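Local coordinates for putative cell surface hydrolase (PDB 3LP5), which is thought to act as a cell surface hydrolase of the alpha/beta hydrolase clan, with a substrate that is not established, at residues A87-V92 with L120-K125; V224-Q229 with Q242-R247; E175-D180 with A210-S215; I8-S13 with I65-N70. All coordinates share one frame; numbering follows the deposited sequence.

Contact 1 of 4, residues A87-V92 with L120-K125; sequences AFKALV and LKESPK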
# COMPACT_ATOMS: atom_id res chain seq x y z
N ALA A 87 0.58 -7.27 -13.71
CA ALA A 87 1.68 -7.86 -13.02
C ALA A 87 1.13 -8.94 -12.07
O ALA A 87 1.67 -10.02 -11.95
CB ALA A 87 2.48 -6.77 -12.23
N PHE A 88 0.01 -8.65 -11.44
CA PHE A 88 -0.56 -9.59 -10.50
C PHE A 88 -0.89 -10.87 -11.24
O PHE A 88 -0.59 -11.96 -10.79
CB PHE A 88 -1.82 -8.97 -9.87
CG PHE A 88 -2.40 -9.78 -8.77
CD1 PHE A 88 -1.85 -9.70 -7.48
CD2 PHE A 88 -3.50 -10.59 -8.99
CE1 PHE A 88 -2.40 -10.42 -6.40
CE2 PHE A 88 -4.05 -11.35 -7.94
CZ PHE A 88 -3.49 -11.26 -6.62
N LYS A 89 -1.51 -10.76 -12.42
CA LYS A 89 -1.83 -11.97 -13.17
C LYS A 89 -0.62 -12.73 -13.60
O LYS A 89 -0.63 -13.94 -13.55
CB LYS A 89 -2.79 -11.72 -14.34
CG LYS A 89 -4.17 -11.36 -13.82
CD LYS A 89 -5.18 -11.49 -14.90
CE LYS A 89 -4.88 -10.50 -15.97
NZ LYS A 89 -6.05 -10.35 -16.86
N ALA A 90 0.45 -12.04 -13.96
CA ALA A 90 1.69 -12.74 -14.32
C ALA A 90 2.23 -13.51 -13.13
O ALA A 90 2.72 -14.62 -13.27
CB ALA A 90 2.74 -11.74 -14.83
N LEU A 91 2.09 -12.94 -11.93
CA LEU A 91 2.57 -13.61 -10.72
C LEU A 91 1.74 -14.84 -10.32
O LEU A 91 2.26 -15.87 -9.93
CB LEU A 91 2.59 -12.60 -9.58
CG LEU A 91 3.69 -11.54 -9.66
CD1 LEU A 91 3.27 -10.40 -8.68
CD2 LEU A 91 5.05 -12.18 -9.28
N VAL A 92 0.42 -14.75 -10.44
CA VAL A 92 -0.36 -15.89 -10.11
C VAL A 92 -0.21 -17.01 -11.15
O VAL A 92 -0.45 -18.17 -10.82
CB VAL A 92 -1.82 -15.60 -9.75
CG1 VAL A 92 -2.05 -14.16 -9.25
CG2 VAL A 92 -2.82 -16.15 -10.78
N LEU A 120 -9.37 -7.42 -8.80
CA LEU A 120 -9.01 -8.65 -8.06
C LEU A 120 -10.02 -9.82 -8.31
O LEU A 120 -9.59 -11.00 -8.42
CB LEU A 120 -8.80 -8.38 -6.56
CG LEU A 120 -8.59 -9.64 -5.70
CD1 LEU A 120 -7.25 -10.27 -6.02
CD2 LEU A 120 -8.74 -9.36 -4.21
N LYS A 121 -11.31 -9.51 -8.41
CA LYS A 121 -12.33 -10.53 -8.79
C LYS A 121 -11.96 -11.32 -10.08
O LYS A 121 -12.60 -12.30 -10.34
CB LYS A 121 -13.70 -9.90 -8.98
CG LYS A 121 -13.77 -8.97 -10.21
CD LYS A 121 -15.16 -8.38 -10.31
CE LYS A 121 -15.19 -6.99 -10.93
NZ LYS A 121 -16.51 -6.89 -11.57
N GLU A 122 -10.97 -10.90 -10.87
CA GLU A 122 -10.59 -11.67 -12.07
C GLU A 122 -9.71 -12.83 -11.73
O GLU A 122 -9.55 -13.70 -12.57
CB GLU A 122 -9.87 -10.82 -13.15
CG GLU A 122 -10.72 -9.66 -13.73
CD GLU A 122 -9.93 -8.70 -14.66
OE1 GLU A 122 -8.83 -9.04 -15.16
OE2 GLU A 122 -10.45 -7.60 -14.90
N SER A 123 -9.12 -12.84 -10.51
CA SER A 123 -8.35 -13.98 -10.00
C SER A 123 -9.11 -14.48 -8.78
O SER A 123 -8.66 -14.27 -7.64
CB SER A 123 -6.93 -13.57 -9.58
OG SER A 123 -6.35 -12.67 -10.49
N PRO A 124 -10.29 -15.11 -8.99
CA PRO A 124 -11.20 -15.27 -7.86
C PRO A 124 -10.71 -16.25 -6.77
O PRO A 124 -11.24 -16.24 -5.67
CB PRO A 124 -12.53 -15.74 -8.52
CG PRO A 124 -12.15 -16.36 -9.84
CD PRO A 124 -10.83 -15.65 -10.26
N LYS A 125 -9.70 -17.08 -7.07
CA LYS A 125 -9.17 -18.02 -6.06
C LYS A 125 -8.09 -17.40 -5.15
O LYS A 125 -7.58 -18.07 -4.27
CB LYS A 125 -8.59 -19.28 -6.73
CG LYS A 125 -9.55 -20.21 -7.62
CD LYS A 125 -11.06 -20.01 -7.32
CE LYS A 125 -11.55 -20.83 -6.12
NZ LYS A 125 -11.47 -22.29 -6.46
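On one face of the central sheet of this alpha/beta hydrolase, Phe88 of helix 74-92 meets Leu120 and Ser123, which lie just after helix 107-118. CG of Phe88 is anti to the backbone N (chi1 -173°), and the ring reaches across to the loop. Leu120 CD1 comes at the ring obliquely and sits 3.9 Å from both CE2 and CZ of Phe88. Ser123 is at the ring edge. Its OG lies near the ring plane, 3.7 Å from Phe88 CE2, and its CB is in the plane. One face of the ring is covered from within the helix by Val92 CG1, offset toward the rim. Ser123 is held in turn by its backbone N, which bonds to Leu120 O at 2.8 Å. Phe115 and Phe100 also meet the Phe88 ring, their planes inclined at nearly 60° to it. An alanine at Phe88 would probably open a gap between helix and loop and leave Leu120 CD1 without its aromatic partner. At the exposed border the link is ionic. The Lys89 chain bends at chi3 (-64°), and its NZ forms a long salt bridge of 3.5 Å to Glu122 OE1. The same oxygen is hydrogen-bonded to Asn85 ND2. The arrangement is typical of successive beta-alpha-beta crossovers, where neighbouring helices pack side by side over a parallel sheet.

Contact 2 of 4, residues V224-Q229 with Q242-R247; sequences VSLIRQ and QKNAQR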
# COMPACT_ATOMS: atom_id res chain seq x y z
N VAL A 224 8.22 1.41 9.77
CA VAL A 224 8.70 -0.01 9.70
C VAL A 224 8.19 -0.76 10.94
O VAL A 224 7.75 -1.91 10.82
CB VAL A 224 10.25 -0.07 9.62
CG1 VAL A 224 10.82 -1.51 9.89
CG2 VAL A 224 10.67 0.40 8.23
N SER A 225 8.15 -0.09 12.10
CA SER A 225 7.67 -0.75 13.29
C SER A 225 6.16 -1.15 13.08
O SER A 225 5.75 -2.23 13.44
CB SER A 225 7.79 0.15 14.51
OG SER A 225 7.31 -0.53 15.67
N LEU A 226 5.38 -0.29 12.44
CA LEU A 226 3.94 -0.52 12.26
C LEU A 226 3.68 -1.57 11.22
O LEU A 226 2.69 -2.33 11.29
CB LEU A 226 3.22 0.78 11.89
CG LEU A 226 3.24 1.85 13.01
CD1 LEU A 226 2.78 3.16 12.41
CD2 LEU A 226 2.35 1.48 14.22
N ILE A 227 4.51 -1.57 10.18
CA ILE A 227 4.35 -2.54 9.12
C ILE A 227 4.57 -3.90 9.76
O ILE A 227 3.73 -4.82 9.60
CB ILE A 227 5.33 -2.35 7.94
CG1 ILE A 227 4.99 -1.13 7.10
CG2 ILE A 227 5.44 -3.63 7.10
CD1 ILE A 227 6.15 -0.69 6.17
N ARG A 228 5.64 -4.01 10.52
CA ARG A 228 5.90 -5.29 11.26
C ARG A 228 4.75 -5.74 12.21
O ARG A 228 4.30 -6.88 12.16
CB ARG A 228 7.21 -5.21 12.00
CG ARG A 228 8.39 -5.24 11.06
CD ARG A 228 9.70 -5.07 11.84
NE ARG A 228 9.86 -6.17 12.81
CZ ARG A 228 10.56 -6.08 13.94
NH1 ARG A 228 11.20 -4.97 14.26
NH2 ARG A 228 10.67 -7.15 14.71
N GLN A 229 4.28 -4.84 13.07
CA GLN A 229 3.22 -5.13 14.00
C GLN A 229 1.86 -5.43 13.34
O GLN A 229 1.17 -6.33 13.77
CB GLN A 229 3.07 -3.98 14.99
CG GLN A 229 1.88 -4.13 15.96
CD GLN A 229 2.06 -3.31 17.19
OE1 GLN A 229 3.18 -2.87 17.51
NE2 GLN A 229 0.98 -3.09 17.91
N GLN A 242 2.63 -1.59 22.73
CA GLN A 242 1.73 -0.67 23.46
C GLN A 242 1.79 0.75 22.90
O GLN A 242 0.76 1.36 22.72
CB GLN A 242 2.01 -0.73 24.98
CG GLN A 242 1.57 -2.11 25.50
CD GLN A 242 2.00 -2.45 26.94
OE1 GLN A 242 3.03 -1.99 27.44
NE2 GLN A 242 1.19 -3.27 27.59
N LYS A 243 3.00 1.21 22.59
CA LYS A 243 3.24 2.51 22.04
C LYS A 243 2.64 2.63 20.62
O LYS A 243 2.07 3.68 20.28
CB LYS A 243 4.76 2.79 22.02
CG LYS A 243 5.23 4.10 21.34
CD LYS A 243 6.67 4.49 21.79
CE LYS A 243 7.82 3.73 21.06
NZ LYS A 243 9.05 4.61 20.80
N ASN A 244 2.78 1.60 19.79
CA ASN A 244 2.20 1.63 18.42
C ASN A 244 0.68 1.65 18.51
O ASN A 244 0.02 2.43 17.77
CB ASN A 244 2.67 0.44 17.58
CG ASN A 244 4.07 0.63 16.99
OD1 ASN A 244 4.59 1.73 16.96
ND2 ASN A 244 4.68 -0.45 16.52
N ALA A 245 0.14 0.86 19.45
CA ALA A 245 -1.30 0.83 19.78
C ALA A 245 -1.85 2.23 20.05
O ALA A 245 -2.96 2.57 19.65
CB ALA A 245 -1.61 -0.11 21.00
N GLN A 246 -1.03 3.08 20.67
CA GLN A 246 -1.49 4.40 21.02
C GLN A 246 -1.41 5.38 19.87
O GLN A 246 -1.96 6.49 19.99
CB GLN A 246 -0.70 4.96 22.20
CG GLN A 246 -0.92 4.24 23.52
CD GLN A 246 0.06 4.78 24.55
OE1 GLN A 246 1.25 4.97 24.25
NE2 GLN A 246 -0.44 5.07 25.76
N ARG A 247 -0.77 4.97 18.77
CA ARG A 247 -0.83 5.72 17.49
C ARG A 247 -2.16 5.56 16.71
O ARG A 247 -2.48 6.38 15.82
CB ARG A 247 0.31 5.30 16.58
CG ARG A 247 1.69 5.56 17.16
CD ARG A 247 2.78 5.10 16.16
NE ARG A 247 4.06 4.83 16.86
CZ ARG A 247 4.85 5.77 17.38
NH1 ARG A 247 4.54 7.07 17.33
NH2 ARG A 247 5.96 5.40 17.99
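Hydrogen bonds dominate where Asn244 reaches Ser225 and Gln229. Both protons of the Asn244 amide nitrogen are used. One bond runs from ND2 to Ser225 OG at 2.8 Å and is nearly straight (167°). The other runs from ND2 to Gln229 OE1 at 3.0 Å. Both acceptors lie close to the Asn244 amide plane, but the donor stands above the carbonyl plane of Gln229. Gln229 NE2 makes a weak bond to Arg241 O. The opposite end of the Asn244 amide is held from its own segment: Arg247 NE, with OD1 in the plane of its guanidinium, bonds to Asn244 OD1 at 3.1 Å. Three bonds thus fix the rotation of a buried amide. The two segments belong to the last two helices of the chain: helix 217-231 follows the edge strand 201-206, and the short helix 238-245 folds back against it. A leucine at Asn244 would probably leave Ser225 OG, Gln229 OE1 and Arg247 NE without these mates and weaken the hold between the helices. Van der Waals contact comes from Leu226. Its CD2 methyl lies against the Asn244 side chain, 3.4 Å from CG, and 4.1 Å from Arg247 CD. Leu226 and Arg247 both also touch Ile205 of the edge strand.

Contact 3 of 4, residues E175-D180 with A210-S215; sequences ENYTSD and ANTAHS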
# COMPACT_ATOMS: atom_id res chain seq x y z
N GLU A 175 0.09 16.86 8.42
CA GLU A 175 0.44 17.96 7.52
C GLU A 175 -0.73 18.28 6.59
O GLU A 175 -1.28 17.39 5.97
CB GLU A 175 1.71 17.55 6.74
CG GLU A 175 2.90 17.09 7.70
CD GLU A 175 2.68 15.71 8.33
OE1 GLU A 175 2.53 14.73 7.58
OE2 GLU A 175 2.67 15.58 9.60
N ASN A 176 -1.15 19.55 6.52
CA ASN A 176 -2.33 19.90 5.70
C ASN A 176 -2.00 21.01 4.69
O ASN A 176 -2.76 21.97 4.51
CB ASN A 176 -3.55 20.23 6.59
CG ASN A 176 -4.91 20.13 5.84
OD1 ASN A 176 -5.62 21.13 5.69
ND2 ASN A 176 -5.28 18.94 5.36
N TYR A 177 -0.83 20.88 4.07
CA TYR A 177 -0.41 21.73 2.96
C TYR A 177 -0.04 20.81 1.78
O TYR A 177 0.08 19.58 1.96
CB TYR A 177 0.78 22.62 3.37
CG TYR A 177 2.05 21.90 3.85
CD1 TYR A 177 2.17 21.44 5.18
CD2 TYR A 177 3.16 21.70 2.98
CE1 TYR A 177 3.36 20.76 5.66
CE2 TYR A 177 4.37 21.03 3.43
CZ TYR A 177 4.45 20.55 4.78
OH TYR A 177 5.62 19.89 5.26
N THR A 178 0.18 21.42 0.61
CA THR A 178 0.51 20.74 -0.67
C THR A 178 1.95 20.92 -1.20
O THR A 178 2.35 20.24 -2.16
CB THR A 178 -0.41 21.22 -1.84
OG1 THR A 178 -0.72 22.62 -1.66
CG2 THR A 178 -1.69 20.38 -1.90
N SER A 179 2.71 21.83 -0.57
CA SER A 179 4.05 22.16 -1.03
C SER A 179 4.76 20.88 -1.30
O SER A 179 4.71 19.95 -0.49
CB SER A 179 4.86 22.93 0.01
OG SER A 179 5.71 22.05 0.76
N ASP A 180 5.46 20.84 -2.41
CA ASP A 180 5.93 19.57 -2.88
C ASP A 180 7.19 19.01 -2.19
O ASP A 180 8.09 19.74 -1.76
CB ASP A 180 5.99 19.51 -4.42
CG ASP A 180 4.83 18.72 -5.00
OD1 ASP A 180 3.66 19.17 -4.88
OD2 ASP A 180 5.11 17.62 -5.55
N ALA A 210 4.35 11.75 7.95
CA ALA A 210 4.15 10.68 6.94
C ALA A 210 3.59 11.22 5.63
O ALA A 210 3.76 10.58 4.59
CB ALA A 210 3.29 9.50 7.46
N ASN A 211 3.00 12.42 5.65
CA ASN A 211 2.41 12.99 4.42
C ASN A 211 3.45 13.66 3.50
O ASN A 211 3.10 14.05 2.39
CB ASN A 211 1.34 14.05 4.75
CG ASN A 211 0.07 13.45 5.35
OD1 ASN A 211 -0.07 12.24 5.45
ND2 ASN A 211 -0.82 14.33 5.83
N THR A 212 4.68 13.87 4.01
CA THR A 212 5.70 14.58 3.24
C THR A 212 6.37 13.59 2.34
O THR A 212 6.50 12.40 2.69
CB THR A 212 6.80 15.21 4.16
OG1 THR A 212 7.36 14.16 4.99
CG2 THR A 212 6.21 16.25 5.05
N ALA A 213 6.81 14.08 1.18
CA ALA A 213 7.57 13.28 0.21
C ALA A 213 8.94 12.89 0.75
O ALA A 213 9.34 11.74 0.68
CB ALA A 213 7.74 14.07 -1.09
N HIS A 214 9.65 13.88 1.27
CA HIS A 214 10.99 13.70 1.84
C HIS A 214 10.90 13.09 3.24
O HIS A 214 10.40 13.71 4.17
CB HIS A 214 11.70 15.05 1.92
CG HIS A 214 12.36 15.47 0.63
ND1 HIS A 214 12.07 14.89 -0.59
CD2 HIS A 214 13.29 16.43 0.38
CE1 HIS A 214 12.80 15.48 -1.53
NE2 HIS A 214 13.55 16.41 -0.97
N SER A 215 11.38 11.89 3.41
CA SER A 215 11.27 11.22 4.69
C SER A 215 12.34 11.71 5.66
O SER A 215 13.23 12.48 5.30
CB SER A 215 11.58 9.75 4.44
OG SER A 215 12.86 9.67 3.75
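The side chain of Glu175 crosses that of Asn211, and each residue bonds to the backbone of the other. The Glu175 chain bends at chi2 (73°), which turns CD back toward the second loop. Its OE1 accepts the backbone N of Asn211 at 3.0 Å, met nearly along the C-O axis of the carboxylate. The same oxygen is close to Asn211 CB, at 3.1 Å, which makes this a tight approach. In return, Asn211 ND2 donates to Glu175 O at 3.1 Å. That bond uses a lone pair in the carbonyl plane, and the acceptor lies in the plane of the amide. The carboxylate and amide planes stand 64° apart. Both polar ends have second partners: Glu175 OE2 takes the N-H of Gly209, and Asn211 OD1 takes that of Gly173. With all these bonds neither group is likely to turn easily. Farther out, Tyr177 OH lies 3.7 Å from Thr212 CG2, a plain packing contact. Thr212 OG1 faces elsewhere and is hydrogen-bonded to Gly209 O. The two segments are loops that follow strands 167-172 and 201-206. In alpha/beta hydrolases the loops at these places usually carry the acid and the histidine of the catalytic triad. Asp180 and His214 lie in them, a placement consistent with that pattern, although no role is established for either. Their side chains do not meet here, and the pattern rests on position alone.

Contact 4 of 4, residues I8-S13 with I65-N70; sequences IMVPGS and IGFANN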
# COMPACT_ATOMS: atom_id res chain seq x y z
N ILE A 8 2.92 -7.92 -1.18
CA ILE A 8 3.08 -7.17 -2.46
C ILE A 8 3.05 -5.64 -2.24
O ILE A 8 2.13 -5.15 -1.65
CB ILE A 8 2.01 -7.62 -3.49
CG1 ILE A 8 2.08 -9.16 -3.61
CG2 ILE A 8 2.28 -6.95 -4.86
CD1 ILE A 8 0.92 -9.88 -4.43
N MET A 9 4.13 -4.94 -2.63
CA MET A 9 4.32 -3.53 -2.25
C MET A 9 4.36 -2.68 -3.50
O MET A 9 5.05 -3.01 -4.48
CB MET A 9 5.63 -3.33 -1.46
CG MET A 9 5.85 -4.39 -0.23
SD MET A 9 7.54 -4.27 0.50
CE MET A 9 8.28 -5.58 -0.46
N VAL A 10 3.62 -1.57 -3.47
CA VAL A 10 3.46 -0.70 -4.64
C VAL A 10 3.74 0.71 -4.20
O VAL A 10 3.08 1.25 -3.28
CB VAL A 10 2.00 -0.71 -5.21
CG1 VAL A 10 1.88 0.26 -6.41
CG2 VAL A 10 1.62 -2.14 -5.67
N PRO A 11 4.74 1.31 -4.81
CA PRO A 11 5.16 2.61 -4.37
C PRO A 11 4.41 3.71 -5.15
O PRO A 11 3.50 3.41 -5.90
CB PRO A 11 6.67 2.59 -4.67
CG PRO A 11 6.73 1.85 -6.04
CD PRO A 11 5.62 0.75 -5.86
N GLY A 12 4.72 4.97 -4.90
CA GLY A 12 4.07 6.11 -5.53
C GLY A 12 4.96 6.78 -6.56
O GLY A 12 5.75 6.13 -7.24
N SER A 13 4.87 8.10 -6.67
CA SER A 13 5.66 8.83 -7.65
C SER A 13 7.13 9.01 -7.24
O SER A 13 7.52 8.68 -6.11
CB SER A 13 5.01 10.17 -7.89
OG SER A 13 4.99 10.91 -6.69
N ILE A 65 6.09 -4.10 -6.87
CA ILE A 65 5.57 -3.88 -8.21
C ILE A 65 5.49 -2.39 -8.45
O ILE A 65 4.70 -1.72 -7.77
CB ILE A 65 4.15 -4.51 -8.43
CG1 ILE A 65 4.20 -6.01 -8.16
CG2 ILE A 65 3.65 -4.19 -9.88
CD1 ILE A 65 2.86 -6.67 -8.23
N GLY A 66 6.32 -1.86 -9.37
CA GLY A 66 6.19 -0.46 -9.76
C GLY A 66 6.09 -0.30 -11.25
O GLY A 66 5.96 -1.29 -12.02
N PHE A 67 6.11 0.94 -11.68
CA PHE A 67 5.74 1.26 -13.07
C PHE A 67 6.73 2.22 -13.69
O PHE A 67 7.10 3.19 -13.02
CB PHE A 67 4.33 1.88 -13.08
CG PHE A 67 3.35 1.14 -12.21
CD1 PHE A 67 2.83 -0.08 -12.62
CD2 PHE A 67 3.02 1.64 -10.93
CE1 PHE A 67 1.95 -0.80 -11.80
CE2 PHE A 67 2.16 0.95 -10.12
CZ PHE A 67 1.63 -0.30 -10.53
N ALA A 68 7.09 2.00 -14.97
CA ALA A 68 7.92 2.95 -15.72
C ALA A 68 7.18 4.28 -15.67
O ALA A 68 7.80 5.32 -15.40
CB ALA A 68 8.13 2.53 -17.20
N ASN A 69 5.85 4.25 -15.89
CA ASN A 69 5.08 5.51 -15.74
C ASN A 69 4.50 5.52 -14.34
O ASN A 69 3.40 4.93 -14.10
CB ASN A 69 3.95 5.68 -16.77
CG ASN A 69 2.98 6.85 -16.43
OD1 ASN A 69 3.17 7.56 -15.41
ND2 ASN A 69 1.93 7.04 -17.25
N ASN A 70 5.24 6.16 -13.42
CA ASN A 70 4.79 6.24 -12.01
C ASN A 70 4.29 7.62 -11.61
O ASN A 70 4.29 7.96 -10.43
CB ASN A 70 5.90 5.78 -11.03
CG ASN A 70 7.16 6.65 -11.13
OD1 ASN A 70 7.28 7.46 -12.01
ND2 ASN A 70 8.09 6.45 -10.24
O HOH W 1 7.90 4.78 -8.21
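Ile65 packs against Val10 and Ile8, its neighbours on the adjoining strand. Its CB lies 4.4 Å from Val10 CG2. CG1, anti to the carbonyl carbon (chi1 -58°), approaches Ile8 CG2 at 3.9 Å. The tip, CD1, presses closer on the same methyl: Ile65 CD1 to Ile8 CG2 is 3.4 Å, tighter than usual for two carbons. The branch CG2 turns to Ala87 of helix 74-92. Strand segments 8-10 and 65-67 run parallel, their axes 25° apart. Ile65 N bonds to Met9 O at 2.8 Å, and Met9 also bonds back to Ile63. Ile65 O has only C-H contacts across the pair. It receives the CA-H of Val10 and lies 3.3 Å from CD of Pro11, which has no N-H to offer. Beside this, Val10 CG1 touches Phe67 CE2 obliquely at 3.8 Å. Past Pro11 the segments spread, then close again where Ser13 CA lies 3.2 Å from Asn70 O. There a water accepts from Asn70 ND2 at 2.6 Å. It also lies within bonding distance of Gly12 O, although its proton may be shared with other acceptors. The chemistry implies a change along the contact: buried, apolar packing and a regular strand bond within the sheet, then polar and water-mediated links beyond the C-terminal ends of the two strands.

Overall arrangement
Contacts 1 and 4 touch, the helix of contact 1 lying over the strands of contact 4. Leu91 CD1 packs on Ile65 CD1 at 3.8 Å, and Phe88 CE1 on Ile8 CD1 at 3.9 Å. Contact 3 lies on the opposite side of the chain's centre from contact 1, 33 Å between centres. It comes within about 7 Å of contact 4 at nearest atoms. Val10 of contact 4 touches a probable nucleophile elbow around Ser106, so contacts 3 and 4 may both border the active site. Contact 2 lies by the edge strand 201-206, its centre about 21 Å from that of contact 3. A sodium ion lies about 10 Å from the Phe67 side chain.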